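Local coordinates for SufC protein (Thermus thermophilus, PDB 2D2E) that binds and hydrolyses ATP as a cytoplasmic ABC-type ATPase, probably to serve the Suf machinery that assembles iron-sulphur clusters, at residues I18-L24 and T44-I48; P37-S43 and V198-Y202; G94-F100 and Y135-L140; L157-P162 and G185-M189. All blocks are in the same frame, centred on the assembly; numbering follows the deposited sequence. Where two conformers were deposited one is given.

Contact 1 (I18-L24 and T44-I48); sequences ILKGVNL and TLGKI
Behind the nucleotide site of this ABC ATPase, helix 42-50, which begins in the P-loop, packs on strand 16-27 of the antiparallel sheet. Segments 18-24 and 44-48 cross almost at right angles (-87°), their axes 9.7 Å apart, with Ile18 CA 7.8 Å from Thr44 CA and Leu19 CA 7.5 Å from Leu45 CA. A classic bulge turns both Ile18 and Leu19 to Ala11 on strand 3-13, and both side chains point to the helix. Ile18 (chi1 p) sets CG1 3.5 Å from Thr44 CG2. Leu19 (m, t) reaches Ile48 CD1 with its CD1 at 3.6 Å and Leu45 CD1 with the same atom at 4.1 Å. Leu45 (t, p) lies along the strand, its CD2 4.1 Å from Val22 CG1 and 4.2 Å from Leu24 CD1. Thr44 binds ADP in another structure of this protein, but here its methyl packs on the strand. With no hydrogen bond between them, these two segments are joined by apolar packing alone.

Contact 2 (P37-S43 and V198-Y202); sequences PNGAGKS and VITHY
Segment 37-43 runs through a type II turn, Pro37 to Ala40, closed by a weak Ala40 N to Pro37 O bond of 3.3 Å. Gly39 (phi/psi 87/-5) and Gly41 (118/-19) take backbone angles that call for glycine; Gly41 is the N-cap, and the helix starts at Lys42. Segment 198-202 leaves strand 195-199 in extended form and bends at His201 (-94/-45). Pro37 CA lies 6.4 Å from His201 CA, and Lys42 CA 6.7 Å from Ile199 CA. Lys42 (p, t, t, p) curls back inside the loop, its NZ donating to Asn38 OD1 at 2.8 Å and also bonding Thr170. On the way its CB rests 3.7 Å from Ile199 CG2, its CD 3.7 Å from Thr200 O and its CE 4.0 Å from His201 CA. Ile199 (m, t) also brings CD1 to 3.6 Å from Lys42 O. The His201 ring (chi1 t) turns an edge to Pro37 CA, with the Asn38 amide over one face; Asn38 OD1 is 3.5 Å from His201 CB. Thr200 OG1 donates to Tyr202 O at 2.7 Å, tying the bend together. Ser43 OG is hydrogen-bonded to Asp168. Gly39, Gly41, Lys42 and Ser43 bind ADP, and Lys42 and Ser43 Mg(2+), in another structure of this protein: this is the Walker A P-loop, flanked by a histidine placed like the switch histidine of ABC ATPases.

Contact 3 (G94-F100 and Y135-L140); sequences GVTIANF and YLSRYL
Three backbone hydrogen bonds join segments 94-100 and 135-140: Leu140 N to Val95 O (2.8 Å), Ile97 N to Arg138 O (2.9 Å) and Ala98 N to Leu136 O (3.0 Å). The first two flank a single beta bridge, Thr96 to Tyr139, CA to CA 4.2 Å, where Tyr139 CA and Val95 O, and Thr96 CA and Arg138 O, also meet at 3.3 Å as CA-H...O contacts. A water links Val95 N (3.1 Å) to Leu140 O (3.0 Å). Thr96 (chi1 p) N-caps helix 97-109, its OG1 accepting from Asn99 N at 3.1 Å. Beyond the backbone, Ile97 (m, t) lays CD1 over the Tyr135 ring, 3.6 Å from the centroid, in a CH-pi contact. Leu140 (m, t) sets CD1 3.6 Å from both Val95 CG1 and Phe100 CD1, and Ala98 CB meets Leu136 CB at 3.9 Å. Gly94 CA lies over a face of Tyr139. The bridge pins the capped start of helix 97-109 to the end of a 3-10 segment, 135-137, and the loop after it, within the helical part of the ABC ATPase.

Contact 4 (L157-P162 and G185-M189); sequences LLVLEP and GVNAM
Met189 is the bump here, a side chain reaching from the end region of helix 176-189 into the hollow where helix 148-160 gives way to loop. Segment 157-162 begins helical, and at Glu161 the backbone leaves helical angles with positive phi (49/55), going on extended at Pro162; segment 185-189 is helical, with Met189 N bonded to Gly185 O at 3.1 Å. Leu158 CA and Met189 CA are the nearest pair, 6.8 Å apart. Met189 points to the other segment and is folded m, m, m. Its CG lies 3.9 Å from Leu157 CD2, its SD 3.3 Å from Leu158 CD2, and its CE 3.8 Å from Leu157 O and 4.1 Å from Pro162 CD. Leu157 (t, p) answers by pushing CD2 against the bare backbone of Gly185, 4.0 Å from its O; a CB there would stand just 3.7 Å from that methyl. Leu158 (m, t) spans to Ala188, CD2 to CB 4.2 Å. This is helix-helix packing away from the nucleotide site, joining helix 148-160, which packs on helices 97-109 and 115-129, to helix 176-189 beside strand 164-168 of the mixed sheet. No hydrogen bond links these segments; a flexible thioether, leucine methyls and a proline ring hold them by fit.

Overall arrangement
Contacts 1 and 2 share helix 42-50 and touch, Leu19 CD2 lying 3.6 Å from Gly41 O; their centres are 11 Å apart. One packs the helix on the antiparallel sheet, the other sets the P-loop that runs into it beside strand 195-199 of the mixed sheet. Contact 4 joins helices 148-160 and 176-189, the latter leading to strand 195-199; its centre is 22 Å from that of contact 2. Contact 3, at the helical end, lies 35 Å from contact 1 and 19 Å from contact 4, centre to centre. In sequence, contacts 3 and 4 follow one another between the two segments of contact 2, so the helical region and helix 176-189 are inserted between the P-loop and the return of the chain at 198-202.

Contact 1 (I18-L24 and T44-I48)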
# COMPACT_ATOMS: atom_id res chain seq x y z
N ILE A 18 -10.42 5.75 -17.27
CA ILE A 18 -10.48 4.55 -16.45
C ILE A 18 -11.08 4.82 -15.07
O ILE A 18 -11.83 4.00 -14.56
CB ILE A 18 -9.10 3.86 -16.30
CG1 ILE A 18 -8.10 4.76 -15.57
CG2 ILE A 18 -8.57 3.47 -17.69
CD1 ILE A 18 -7.57 5.89 -16.38
N LEU A 19 -10.75 5.96 -14.45
CA LEU A 19 -11.34 6.29 -13.14
C LEU A 19 -12.45 7.30 -13.39
O LEU A 19 -12.25 8.34 -14.03
CB LEU A 19 -10.31 6.85 -12.16
CG LEU A 19 -9.16 5.92 -11.77
CD1 LEU A 19 -8.34 6.56 -10.64
CD2 LEU A 19 -9.71 4.55 -11.33
N LYS A 20 -13.63 6.97 -12.88
CA LYS A 20 -14.81 7.78 -13.12
C LYS A 20 -15.46 8.35 -11.89
O LYS A 20 -16.62 8.06 -11.60
CB LYS A 20 -15.81 6.94 -13.93
CG LYS A 20 -15.27 6.52 -15.30
CD LYS A 20 -16.15 5.47 -15.99
CE LYS A 20 -15.60 5.13 -17.36
NZ LYS A 20 -16.30 3.95 -17.96
N GLY A 21 -14.71 9.18 -11.16
CA GLY A 21 -15.24 9.82 -9.97
C GLY A 21 -15.07 9.00 -8.70
O GLY A 21 -16.05 8.63 -8.06
N VAL A 22 -13.82 8.73 -8.37
CA VAL A 22 -13.47 7.93 -7.20
C VAL A 22 -13.55 8.78 -5.94
O VAL A 22 -12.97 9.86 -5.88
CB VAL A 22 -12.03 7.39 -7.32
CG1 VAL A 22 -11.66 6.62 -6.03
CG2 VAL A 22 -11.92 6.44 -8.52
N ASN A 23 -14.30 8.30 -4.96
CA ASN A 23 -14.41 8.97 -3.66
C ASN A 23 -14.08 7.89 -2.64
O ASN A 23 -14.81 6.91 -2.54
CB ASN A 23 -15.81 9.52 -3.44
CG ASN A 23 -16.09 10.70 -4.34
OD1 ASN A 23 -15.40 11.71 -4.26
ND2 ASN A 23 -17.08 10.56 -5.22
N LEU A 24 -12.98 8.06 -1.91
CA LEU A 24 -12.54 7.05 -0.96
C LEU A 24 -11.77 7.73 0.15
O LEU A 24 -10.77 8.38 -0.12
CB LEU A 24 -11.64 6.03 -1.68
CG LEU A 24 -11.40 4.65 -1.03
CD1 LEU A 24 -10.85 3.68 -2.07
CD2 LEU A 24 -10.42 4.77 0.12
N THR A 44 -5.35 0.73 -10.87
CA THR A 44 -5.01 1.99 -11.52
C THR A 44 -4.98 3.08 -10.44
O THR A 44 -4.10 3.96 -10.45
CB THR A 44 -6.03 2.32 -12.61
OG1 THR A 44 -5.81 1.44 -13.73
CG2 THR A 44 -5.88 3.78 -13.08
N LEU A 45 -5.93 3.01 -9.50
CA LEU A 45 -5.95 4.00 -8.41
C LEU A 45 -4.64 3.93 -7.62
O LEU A 45 -4.05 4.96 -7.26
CB LEU A 45 -7.14 3.76 -7.47
CG LEU A 45 -7.16 4.69 -6.24
CD1 LEU A 45 -7.34 6.15 -6.67
CD2 LEU A 45 -8.30 4.30 -5.31
N GLY A 46 -4.17 2.71 -7.35
CA GLY A 46 -2.93 2.57 -6.62
C GLY A 46 -1.75 3.19 -7.36
O GLY A 46 -0.90 3.79 -6.75
N LYS A 47 -1.71 3.06 -8.68
CA LYS A 47 -0.59 3.61 -9.43
C LYS A 47 -0.63 5.13 -9.44
O LYS A 47 0.43 5.78 -9.38
CB LYS A 47 -0.60 3.07 -10.86
CG LYS A 47 -0.31 1.59 -10.93
CD LYS A 47 -0.45 1.08 -12.37
CE LYS A 47 -0.16 -0.42 -12.43
NZ LYS A 47 -0.29 -0.97 -13.81
N ILE A 48 -1.83 5.68 -9.52
CA ILE A 48 -2.01 7.13 -9.51
C ILE A 48 -1.63 7.66 -8.14
O ILE A 48 -1.03 8.73 -8.04
CB ILE A 48 -3.45 7.49 -9.88
CG1 ILE A 48 -3.67 7.16 -11.36
CG2 ILE A 48 -3.73 8.97 -9.59
CD1 ILE A 48 -5.05 7.44 -11.87

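Contact 2 (P37-S43 and V198-Y202)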
# COMPACT_ATOMS: atom_id res chain seq x y z
N PRO A 37 -13.38 -6.11 -9.48
CA PRO A 37 -13.01 -7.00 -10.58
C PRO A 37 -11.68 -6.42 -11.10
O PRO A 37 -11.43 -5.22 -10.95
CB PRO A 37 -14.13 -6.79 -11.59
CG PRO A 37 -15.31 -6.36 -10.73
CD PRO A 37 -14.67 -5.44 -9.73
N ASN A 38 -10.82 -7.25 -11.68
CA ASN A 38 -9.56 -6.70 -12.20
C ASN A 38 -9.84 -5.81 -13.42
O ASN A 38 -10.71 -6.11 -14.24
CB ASN A 38 -8.59 -7.82 -12.54
CG ASN A 38 -8.15 -8.59 -11.31
OD1 ASN A 38 -7.85 -8.00 -10.28
ND2 ASN A 38 -8.11 -9.92 -11.42
N GLY A 39 -9.13 -4.68 -13.51
CA GLY A 39 -9.35 -3.78 -14.62
C GLY A 39 -10.46 -2.76 -14.39
O GLY A 39 -10.66 -1.88 -15.23
N ALA A 40 -11.17 -2.87 -13.26
CA ALA A 40 -12.25 -1.94 -12.96
C ALA A 40 -11.76 -0.67 -12.26
O ALA A 40 -12.55 0.19 -11.88
CB ALA A 40 -13.34 -2.62 -12.13
N GLY A 41 -10.44 -0.56 -12.10
CA GLY A 41 -9.86 0.64 -11.54
C GLY A 41 -9.08 0.61 -10.24
O GLY A 41 -8.30 1.52 -9.97
N LYS A 42 -9.25 -0.45 -9.45
CA LYS A 42 -8.56 -0.52 -8.16
C LYS A 42 -7.05 -0.40 -8.24
O LYS A 42 -6.43 0.35 -7.47
CB LYS A 42 -8.95 -1.81 -7.42
CG LYS A 42 -8.52 -3.10 -8.11
CD LYS A 42 -8.88 -4.34 -7.29
CE LYS A 42 -8.71 -5.64 -8.10
NZ LYS A 42 -7.33 -5.81 -8.67
N SER A 43 -6.43 -1.12 -9.17
CA SER A 43 -4.99 -1.08 -9.29
C SER A 43 -4.52 0.18 -9.98
O SER A 43 -3.42 0.66 -9.67
CB SER A 43 -4.46 -2.33 -9.99
OG SER A 43 -4.62 -3.48 -9.16
N VAL A 198 -5.55 -1.58 1.57
CA VAL A 198 -5.07 -2.83 0.99
C VAL A 198 -5.95 -3.08 -0.23
O VAL A 198 -7.19 -3.20 -0.11
CB VAL A 198 -5.21 -3.98 2.01
CG1 VAL A 198 -4.77 -5.31 1.40
CG2 VAL A 198 -4.38 -3.67 3.24
N ILE A 199 -5.32 -3.12 -1.40
CA ILE A 199 -6.03 -3.34 -2.66
C ILE A 199 -5.91 -4.81 -3.00
O ILE A 199 -4.82 -5.37 -2.98
CB ILE A 199 -5.41 -2.46 -3.79
CG1 ILE A 199 -5.51 -0.99 -3.36
CG2 ILE A 199 -6.12 -2.69 -5.14
CD1 ILE A 199 -4.77 -0.03 -4.29
N THR A 200 -7.03 -5.46 -3.31
CA THR A 200 -6.98 -6.88 -3.58
C THR A 200 -8.19 -7.31 -4.42
O THR A 200 -9.23 -6.63 -4.42
CB THR A 200 -6.99 -7.64 -2.21
OG1 THR A 200 -6.86 -9.04 -2.41
CG2 THR A 200 -8.29 -7.38 -1.47
N HIS A 201 -8.04 -8.41 -5.15
CA HIS A 201 -9.15 -8.95 -5.92
C HIS A 201 -9.82 -10.01 -5.06
O HIS A 201 -11.05 -10.04 -4.93
CB HIS A 201 -8.65 -9.60 -7.22
CG HIS A 201 -9.75 -10.20 -8.03
ND1 HIS A 201 -9.94 -11.56 -8.16
CD2 HIS A 201 -10.78 -9.61 -8.70
CE1 HIS A 201 -11.04 -11.78 -8.87
NE2 HIS A 201 -11.56 -10.62 -9.21
N TYR A 202 -9.01 -10.87 -4.45
CA TYR A 202 -9.52 -11.94 -3.57
C TYR A 202 -9.70 -11.45 -2.15
O TYR A 202 -8.94 -10.62 -1.66
CB TYR A 202 -8.55 -13.12 -3.51
CG TYR A 202 -8.42 -13.85 -4.81
CD1 TYR A 202 -7.24 -13.78 -5.56
CD2 TYR A 202 -9.47 -14.61 -5.31
CE1 TYR A 202 -7.10 -14.45 -6.76
CE2 TYR A 202 -9.35 -15.28 -6.54
CZ TYR A 202 -8.16 -15.20 -7.25
OH TYR A 202 -8.03 -15.88 -8.44

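Contact 3 (G94-F100 and Y135-L140)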
# COMPACT_ATOMS: atom_id res chain seq x y z
N GLY A 94 25.95 -8.68 -4.41
CA GLY A 94 26.57 -8.14 -3.22
C GLY A 94 25.93 -7.01 -2.44
O GLY A 94 26.65 -6.20 -1.86
N VAL A 95 24.60 -6.94 -2.44
CA VAL A 95 23.93 -5.88 -1.68
C VAL A 95 23.10 -6.53 -0.57
O VAL A 95 22.07 -7.14 -0.84
CB VAL A 95 22.99 -5.04 -2.57
CG1 VAL A 95 22.31 -3.96 -1.72
CG2 VAL A 95 23.78 -4.39 -3.71
N THR A 96 23.54 -6.38 0.67
CA THR A 96 22.79 -6.96 1.77
C THR A 96 21.48 -6.19 2.01
O THR A 96 21.37 -5.01 1.68
CB THR A 96 23.58 -6.91 3.08
OG1 THR A 96 23.91 -5.54 3.38
CG2 THR A 96 24.87 -7.73 2.95
N ILE A 97 20.50 -6.88 2.56
CA ILE A 97 19.24 -6.22 2.88
C ILE A 97 19.52 -5.08 3.87
O ILE A 97 18.91 -4.00 3.77
CB ILE A 97 18.23 -7.23 3.48
CG1 ILE A 97 17.78 -8.19 2.37
CG2 ILE A 97 17.02 -6.53 4.06
CD1 ILE A 97 16.91 -9.31 2.83
N ALA A 98 20.45 -5.28 4.80
CA ALA A 98 20.76 -4.22 5.76
C ALA A 98 21.25 -2.94 5.05
O ALA A 98 20.76 -1.84 5.34
CB ALA A 98 21.81 -4.70 6.78
N ASN A 99 22.20 -3.08 4.13
CA ASN A 99 22.72 -1.92 3.40
C ASN A 99 21.60 -1.24 2.59
O ASN A 99 21.54 -0.02 2.50
CB ASN A 99 23.82 -2.33 2.41
CG ASN A 99 25.19 -2.42 3.05
OD1 ASN A 99 26.08 -3.12 2.54
ND2 ASN A 99 25.38 -1.73 4.15
N PHE A 100 20.76 -2.06 1.97
CA PHE A 100 19.67 -1.53 1.17
C PHE A 100 18.69 -0.75 2.03
O PHE A 100 18.21 0.32 1.63
CB PHE A 100 18.93 -2.67 0.46
CG PHE A 100 17.80 -2.20 -0.39
CD1 PHE A 100 18.03 -1.41 -1.51
CD2 PHE A 100 16.48 -2.51 -0.05
CE1 PHE A 100 16.97 -0.93 -2.28
CE2 PHE A 100 15.42 -2.03 -0.81
CZ PHE A 100 15.67 -1.24 -1.92
N TYR A 135 18.33 -12.31 8.89
CA TYR A 135 17.66 -11.99 7.62
C TYR A 135 18.33 -10.81 6.90
O TYR A 135 18.41 -10.79 5.67
CB TYR A 135 16.19 -11.67 7.89
CG TYR A 135 15.46 -11.08 6.70
CD1 TYR A 135 15.09 -11.87 5.61
CD2 TYR A 135 15.19 -9.71 6.65
CE1 TYR A 135 14.46 -11.31 4.50
CE2 TYR A 135 14.58 -9.15 5.55
CZ TYR A 135 14.21 -9.93 4.49
OH TYR A 135 13.56 -9.32 3.43
N LEU A 136 18.79 -9.84 7.68
CA LEU A 136 19.44 -8.65 7.13
C LEU A 136 20.73 -8.93 6.38
O LEU A 136 21.22 -8.07 5.64
CB LEU A 136 19.71 -7.65 8.26
CG LEU A 136 18.53 -6.83 8.80
CD1 LEU A 136 17.29 -7.68 8.95
CD2 LEU A 136 18.93 -6.23 10.12
N SER A 137 21.29 -10.13 6.57
CA SER A 137 22.52 -10.51 5.90
C SER A 137 22.28 -11.15 4.54
O SER A 137 23.22 -11.43 3.81
CB SER A 137 23.35 -11.45 6.78
OG SER A 137 23.88 -10.76 7.90
N ARG A 138 21.02 -11.40 4.21
CA ARG A 138 20.68 -11.98 2.92
C ARG A 138 20.96 -10.89 1.88
O ARG A 138 20.93 -9.70 2.19
CB ARG A 138 19.21 -12.38 2.89
CG ARG A 138 18.81 -13.15 1.65
CD ARG A 138 17.40 -13.69 1.75
NE ARG A 138 17.03 -14.42 0.54
CZ ARG A 138 17.48 -15.63 0.23
NH1 ARG A 138 18.33 -16.25 1.04
NH2 ARG A 138 17.10 -16.21 -0.90
N TYR A 139 21.25 -11.30 0.65
CA TYR A 139 21.51 -10.34 -0.42
C TYR A 139 20.23 -10.08 -1.19
O TYR A 139 19.36 -10.96 -1.30
CB TYR A 139 22.54 -10.89 -1.41
CG TYR A 139 23.95 -11.02 -0.88
CD1 TYR A 139 24.69 -12.18 -1.13
CD2 TYR A 139 24.55 -9.99 -0.17
CE1 TYR A 139 26.00 -12.31 -0.66
CE2 TYR A 139 25.85 -10.10 0.29
CZ TYR A 139 26.57 -11.26 0.05
OH TYR A 139 27.85 -11.37 0.51
N LEU A 140 20.08 -8.87 -1.74
CA LEU A 140 18.92 -8.57 -2.56
C LEU A 140 19.00 -9.49 -3.77
O LEU A 140 20.10 -9.86 -4.21
CB LEU A 140 18.96 -7.13 -3.06
CG LEU A 140 18.80 -5.98 -2.06
CD1 LEU A 140 18.91 -4.66 -2.82
CD2 LEU A 140 17.46 -6.10 -1.36
O HOH W 1 22.54 -8.19 -4.40

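Contact 4 (L157-P162 and G185-M189)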
# COMPACT_ATOMS: atom_id res chain seq x y z
N LEU A 157 8.51 -0.96 5.16
CA LEU A 157 7.29 -0.37 5.74
C LEU A 157 7.49 -0.03 7.21
O LEU A 157 7.13 1.06 7.66
CB LEU A 157 6.10 -1.34 5.61
CG LEU A 157 4.77 -0.86 6.22
CD1 LEU A 157 4.15 0.27 5.36
CD2 LEU A 157 3.79 -2.04 6.29
N LEU A 158 8.04 -0.97 7.98
CA LEU A 158 8.25 -0.74 9.40
C LEU A 158 9.38 0.25 9.71
O LEU A 158 9.26 1.07 10.62
CB LEU A 158 8.53 -2.07 10.11
CG LEU A 158 7.31 -2.83 10.63
CD1 LEU A 158 7.74 -4.16 11.16
CD2 LEU A 158 6.62 -2.05 11.73
N VAL A 159 10.46 0.17 8.94
CA VAL A 159 11.60 1.06 9.17
C VAL A 159 11.41 2.51 8.73
O VAL A 159 11.85 3.45 9.43
CB VAL A 159 12.87 0.46 8.50
CG1 VAL A 159 14.04 1.43 8.59
CG2 VAL A 159 13.24 -0.87 9.21
N LEU A 160 10.76 2.70 7.59
CA LEU A 160 10.53 4.05 7.06
C LEU A 160 9.42 4.81 7.78
O LEU A 160 9.31 6.03 7.64
CB LEU A 160 10.22 3.98 5.56
CG LEU A 160 11.39 3.54 4.67
CD1 LEU A 160 10.95 3.52 3.21
CD2 LEU A 160 12.56 4.49 4.85
N GLU A 161 8.61 4.10 8.56
CA GLU A 161 7.53 4.74 9.32
C GLU A 161 6.62 5.70 8.56
O GLU A 161 6.47 6.86 8.94
CB GLU A 161 8.12 5.48 10.51
CG GLU A 161 8.81 4.62 11.54
CD GLU A 161 9.08 5.38 12.82
OE1 GLU A 161 9.78 6.41 12.76
OE2 GLU A 161 8.58 4.94 13.88
N PRO A 162 6.01 5.25 7.46
CA PRO A 162 5.11 6.15 6.72
C PRO A 162 3.83 6.39 7.51
O PRO A 162 3.51 5.63 8.43
CB PRO A 162 4.83 5.36 5.45
CG PRO A 162 4.87 3.93 5.95
CD PRO A 162 6.06 3.91 6.86
N GLY A 185 3.11 -7.31 8.53
CA GLY A 185 3.58 -5.94 8.51
C GLY A 185 2.47 -4.93 8.77
O GLY A 185 2.62 -4.02 9.59
N VAL A 186 1.34 -5.07 8.08
CA VAL A 186 0.26 -4.11 8.30
C VAL A 186 -0.25 -4.18 9.74
O VAL A 186 -0.49 -3.15 10.35
CB VAL A 186 -0.88 -4.33 7.27
CG1 VAL A 186 -2.08 -3.44 7.61
CG2 VAL A 186 -0.37 -3.98 5.87
N ASN A 187 -0.40 -5.37 10.29
CA ASN A 187 -0.89 -5.48 11.67
C ASN A 187 0.12 -4.88 12.66
O ASN A 187 -0.27 -4.31 13.68
CB ASN A 187 -1.22 -6.94 12.00
CG ASN A 187 -2.51 -7.42 11.33
OD1 ASN A 187 -3.49 -6.67 11.24
ND2 ASN A 187 -2.51 -8.67 10.86
N ALA A 188 1.41 -5.00 12.36
CA ALA A 188 2.43 -4.44 13.25
C ALA A 188 2.44 -2.90 13.23
O ALA A 188 2.82 -2.26 14.21
CB ALA A 188 3.79 -4.98 12.86
N MET A 189 2.01 -2.31 12.12
CA MET A 189 1.94 -0.85 11.98
C MET A 189 0.66 -0.24 12.51
O MET A 189 0.60 0.99 12.68
CB MET A 189 2.06 -0.44 10.50
CG MET A 189 3.45 -0.65 9.90
SD MET A 189 4.66 0.43 10.68
CE MET A 189 4.28 2.03 9.98